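Local structure of Serine/threonine protein phosphatase Stp1 (Streptococcus agalactiae, 2PK0) at residues Lys89-Glu92 and Leu93-Asp97; Lys216-Asp219 and Asp220-Gln223. The protein catalyses the removal of phosphate from phosphoserine and phosphothreonine residues of proteins, as a magnesium-binding phosphatase of the PP2C family. All coordinates share one frame; numbering follows the deposited sequence.

Contact 1 (89-97) and contact 2 (216-223) lie on opposite sides of the chain's centre, their centres about 38 Å apart and their nearest atoms about 23 Å apart. They do not touch. Contact 1 comes first along the chain and forms the C-terminal end of helix 72-96; contact 2 opens helix 218-231. Between the two helix layers stand the two antiparallel sheets of the PP2C beta sandwich. Helix 72-96 packs on helix 48-64 in one outer layer, while helix 218-231 covers strands 6-13 and 238-245 on the other side. The two contacts thus mark both outer layers of the alpha-beta-beta-alpha fold that carries the magnesium sites.

Contact 1. Residues Lys89-Glu92 and Leu93-Asp97; sequences KIYE and LGQSD
The last turns of helix 72-96, in an outer layer of the PP2C sandwich, bring Gln-95 over the ring of Tyr-91, one turn earlier. CG of Gln-95 lies 4.1 Å from the centroid of the Tyr-91 ring, a CH-pi contact over the face. It is offset toward the rim on the hydroxyl side, with CZ of Tyr-91 its nearest ring atom. With CG of Tyr-91 anti to its backbone N (chi1 175°), the ring leans outward and toward the helix C-terminus, where a chi1 of -73° sets Gln-95 CG. The amide of Gln-95 is turned 36° from the ring plane. On another side of the helix, Ile-90 and Leu-93 pack against helix 48-64, and Lys-89 NZ forms a salt bridge with Asp-59 of that helix. Leu-93 N donates to Lys-89 O at 3.2 Å and Gly-94 N to Ile-90 O at 2.8 Å, both one helical turn back. The next such bond, from Gln-95 N to Tyr-91 O, is weak. Two donors meet at the carbonyl of Glu-92. Gln-95 N comes from above its plane at 3.0 Å from Glu-92 O, while Ser-96 N lies nearly in line with the C=O, 3.1 Å from Glu-92 O.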
loop_
_atom_site.group_PDB
_atom_site.type_symbol
_atom_site.label_atom_id
_atom_site.label_comp_id
_atom_site.label_asym_id
_atom_site.label_seq_id
_atom_site.Cartn_x
_atom_site.Cartn_y
_atom_site.Cartn_z
ATOM N N LYS A 89 5.085 -18.774 -0.383
ATOM C CA LYS A 89 5.533 -18.933 -1.772
ATOM C C LYS A 89 6.785 -18.089 -2.063
ATOM O O LYS A 89 7.695 -18.530 -2.755
ATOM C CB LYS A 89 4.414 -18.571 -2.749
ATOM C CG LYS A 89 4.642 -19.013 -4.167
ATOM C CD LYS A 89 3.588 -18.461 -5.147
ATOM C CE LYS A 89 4.049 -18.751 -6.602
ATOM N NZ LYS A 89 2.935 -18.811 -7.628
ATOM N N ILE A 90 6.844 -16.888 -1.511
ATOM C CA ILE A 90 7.987 -16.010 -1.729
ATOM C C ILE A 90 9.172 -16.389 -0.825
ATOM O O ILE A 90 10.334 -16.237 -1.214
ATOM C CB ILE A 90 7.559 -14.539 -1.527
ATOM C CG1 ILE A 90 6.661 -14.119 -2.667
ATOM C CG2 ILE A 90 8.723 -13.581 -1.485
ATOM C CD1 ILE A 90 6.447 -12.674 -2.663
ATOM N N TYR A 91 8.885 -16.896 0.373
ATOM C CA TYR A 91 9.953 -17.369 1.251
ATOM C C TYR A 91 10.674 -18.547 0.614
ATOM O O TYR A 91 11.896 -18.597 0.593
ATOM C CB TYR A 91 9.415 -17.800 2.615
ATOM C CG TYR A 91 10.492 -18.408 3.492
ATOM C CD1 TYR A 91 11.506 -17.607 4.019
ATOM C CD2 TYR A 91 10.508 -19.776 3.784
ATOM C CE1 TYR A 91 12.506 -18.134 4.813
ATOM C CE2 TYR A 91 11.509 -20.321 4.577
ATOM C CZ TYR A 91 12.512 -19.489 5.088
ATOM O OH TYR A 91 13.521 -20.000 5.886
ATOM N N GLU A 92 9.891 -19.488 0.095
ATOM C CA GLU A 92 10.415 -20.691 -0.524
ATOM C C GLU A 92 11.264 -20.291 -1.723
ATOM O O GLU A 92 12.391 -20.764 -1.877
ATOM C CB GLU A 92 9.265 -21.580 -0.980
ATOM C CG GLU A 92 9.275 -22.985 -0.418
ATOM C CD GLU A 92 8.606 -23.092 0.959
ATOM O OE1 GLU A 92 9.262 -22.766 1.976
ATOM O OE2 GLU A 92 7.427 -23.535 1.018
ATOM N N LEU A 93 10.732 -19.385 -2.541
ATOM C CA LEU A 93 11.436 -18.868 -3.715
ATOM C C LEU A 93 12.683 -18.068 -3.319
ATOM O O LEU A 93 13.675 -18.050 -4.049
ATOM C CB LEU A 93 10.490 -18.014 -4.559
ATOM C CG LEU A 93 10.962 -17.502 -5.923
ATOM C CD1 LEU A 93 11.183 -18.651 -6.911
ATOM C CD2 LEU A 93 9.974 -16.500 -6.484
ATOM N N GLY A 94 12.644 -17.441 -2.147
ATOM C CA GLY A 94 13.819 -16.773 -1.597
ATOM C C GLY A 94 14.921 -17.751 -1.223
ATOM O O GLY A 94 16.102 -17.425 -1.308
ATOM N N GLN A 95 14.531 -18.956 -0.811
ATOM C CA GLN A 95 15.491 -19.966 -0.383
ATOM C C GLN A 95 16.167 -20.701 -1.552
ATOM O O GLN A 95 17.386 -20.871 -1.541
ATOM C CB GLN A 95 14.839 -20.973 0.577
ATOM C CG GLN A 95 14.559 -20.444 1.984
ATOM C CD GLN A 95 15.809 -19.913 2.698
ATOM O OE1 GLN A 95 15.807 -18.799 3.224
ATOM N NE2 GLN A 95 16.878 -20.711 2.719
ATOM N N SER A 96 15.384 -21.098 -2.561
ATOM C CA SER A 96 15.837 -22.065 -3.588
ATOM C C SER A 96 16.743 -21.511 -4.701
ATOM O O SER A 96 17.469 -22.270 -5.352
ATOM C CB SER A 96 14.651 -22.847 -4.189
ATOM O OG SER A 96 13.990 -22.099 -5.203
ATOM N N ASP A 97 16.674 -20.210 -4.951
ATOM C CA ASP A 97 17.774 -19.528 -5.620
ATOM C C ASP A 97 18.382 -18.741 -4.486
ATOM O O ASP A 97 17.781 -18.624 -3.426
ATOM C CB ASP A 97 17.278 -18.601 -6.739
ATOM C CG ASP A 97 18.425 -17.964 -7.555
ATOM O OD1 ASP A 97 19.192 -17.142 -6.992
ATOM O OD2 ASP A 97 18.542 -18.262 -8.770
#

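Contact 2. Residues Lys216-Asp219 and Asp220-Gln223; sequences KTLD and DKNQ
Thr-217 is the N-cap of helix 218-231, and its side chain receives the backbone N-H of Asp-220. Thr-217 OG1 lies 3.0 Å from Asp-220 N, with an N-H...O angle of 154°. A chi1 of 61° places OG1 between the backbone N and the carbonyl carbon of Thr-217, where it faces the first turn. Thr-217 OG1 also lies 3.3 Å from Asp-220 CB. Regular helical bonding begins at once: Lys-221 N donates to Thr-217 O at 3.0 Å, and Asn-222 N to Leu-218 O at 2.9 Å.

The tight side is built round Lys-221. Its chain runs back along the start of the helix, extended beyond CG. CG and CD pass close to Thr-217 O, and CE comes within 3.4 Å of Lys-216 O. A water then bridges the two lysines: it accepts from Lys-221 NZ at 2.9 Å and donates to Lys-216 O at 3.2 Å. NZ also donates to Leu-212 O, at the end of helix 205-212, which ties the ammonium to the preceding helix.

The other side is looser and exposed. Lys-216 and Asp-220 meet through their CB atoms, 4.3 Å apart, but their charged ends do not touch. Lys-216 NZ instead forms a salt bridge with Asp-224, one turn beyond Asp-220.

Asp-219 OD1 is hydrogen-bonded to Ser-9 OG of strand 6-13. Leu-218 and Asn-222 are buried against strands 6-13 and 238-245, which seats the start of the helix on these two adjacent strands of the sheet.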
loop_
_atom_site.group_PDB
_atom_site.type_symbol
_atom_site.label_atom_id
_atom_site.label_comp_id
_atom_site.label_asym_id
_atom_site.label_seq_id
_atom_site.Cartn_x
_atom_site.Cartn_y
_atom_site.Cartn_z
ATOM N N LYS A 216 -8.007 19.901 -10.648
ATOM C CA LYS A 216 -7.215 19.241 -11.671
ATOM C C LYS A 216 -7.761 17.813 -11.727
ATOM O O LYS A 216 -8.489 17.400 -10.821
ATOM C CB LYS A 216 -5.747 19.162 -11.238
ATOM C CG LYS A 216 -4.872 20.403 -11.476
ATOM C CD LYS A 216 -3.410 20.115 -11.063
ATOM C CE LYS A 216 -2.402 20.967 -11.840
ATOM N NZ LYS A 216 -1.174 20.190 -12.222
ATOM N N THR A 217 -7.405 17.046 -12.761
ATOM C CA THR A 217 -7.831 15.651 -12.824
ATOM C C THR A 217 -7.044 14.825 -11.820
ATOM O O THR A 217 -5.987 15.262 -11.339
ATOM C CB THR A 217 -7.544 15.018 -14.158
ATOM O OG1 THR A 217 -6.136 15.067 -14.363
ATOM C CG2 THR A 217 -8.270 15.726 -15.296
ATOM N N LEU A 218 -7.566 13.635 -11.516
ATOM C CA LEU A 218 -6.950 12.730 -10.558
ATOM C C LEU A 218 -5.565 12.301 -11.049
ATOM O O LEU A 218 -4.578 12.391 -10.308
ATOM C CB LEU A 218 -7.835 11.508 -10.347
ATOM C CG LEU A 218 -7.587 10.827 -9.008
ATOM C CD1 LEU A 218 -7.863 11.820 -7.865
ATOM C CD2 LEU A 218 -8.411 9.534 -8.877
ATOM N N ASP A 219 -5.517 11.875 -12.312
ATOM C CA ASP A 219 -4.279 11.567 -13.014
ATOM C C ASP A 219 -3.221 12.699 -12.956
ATOM O O ASP A 219 -2.031 12.407 -12.750
ATOM C CB ASP A 219 -4.561 11.158 -14.475
ATOM C CG ASP A 219 -5.037 9.697 -14.626
ATOM O OD1 ASP A 219 -5.122 8.954 -13.633
ATOM O OD2 ASP A 219 -5.331 9.278 -15.763
ATOM N N ASP A 220 -3.636 13.968 -13.119
ATOM C CA ASP A 220 -2.694 15.105 -12.992
ATOM C C ASP A 220 -2.222 15.285 -11.548
ATOM O O ASP A 220 -1.068 15.666 -11.310
ATOM C CB ASP A 220 -3.289 16.442 -13.468
ATOM C CG ASP A 220 -3.278 16.613 -14.994
ATOM O OD1 ASP A 220 -2.828 15.696 -15.713
ATOM O OD2 ASP A 220 -3.736 17.684 -15.474
ATOM N N LYS A 221 -3.121 15.032 -10.595
ATOM C CA LYS A 221 -2.800 15.150 -9.179
ATOM C C LYS A 221 -1.786 14.095 -8.747
ATOM O O LYS A 221 -0.874 14.388 -7.970
ATOM C CB LYS A 221 -4.065 15.045 -8.323
ATOM C CG LYS A 221 -4.908 16.319 -8.251
ATOM C CD LYS A 221 -6.374 15.968 -8.009
ATOM C CE LYS A 221 -7.211 17.193 -7.698
ATOM N NZ LYS A 221 -8.516 16.787 -7.114
ATOM N N ASN A 222 -1.936 12.880 -9.275
ATOM C CA ASN A 222 -1.030 11.792 -8.973
ATOM C C ASN A 222 0.348 12.105 -9.528
ATOM O O ASN A 222 1.353 11.833 -8.877
ATOM C CB ASN A 222 -1.563 10.492 -9.568
ATOM C CG ASN A 222 -1.306 9.272 -8.676
ATOM O OD1 ASN A 222 -0.397 9.263 -7.840
ATOM N ND2 ASN A 222 -2.113 8.230 -8.869
ATOM N N GLN A 223 0.387 12.708 -10.715
ATOM C CA GLN A 223 1.635 13.171 -11.330
ATOM C C GLN A 223 2.295 14.255 -10.482
ATOM O O GLN A 223 3.504 14.241 -10.286
ATOM C CB GLN A 223 1.395 13.656 -12.775
ATOM C CG GLN A 223 2.666 13.936 -13.584
ATOM C CD GLN A 223 3.699 12.814 -13.466
ATOM O OE1 GLN A 223 4.750 12.977 -12.820
ATOM N NE2 GLN A 223 3.394 11.654 -14.078
HETATM O O HOH W 1 -9.925 15.132 -9.087
#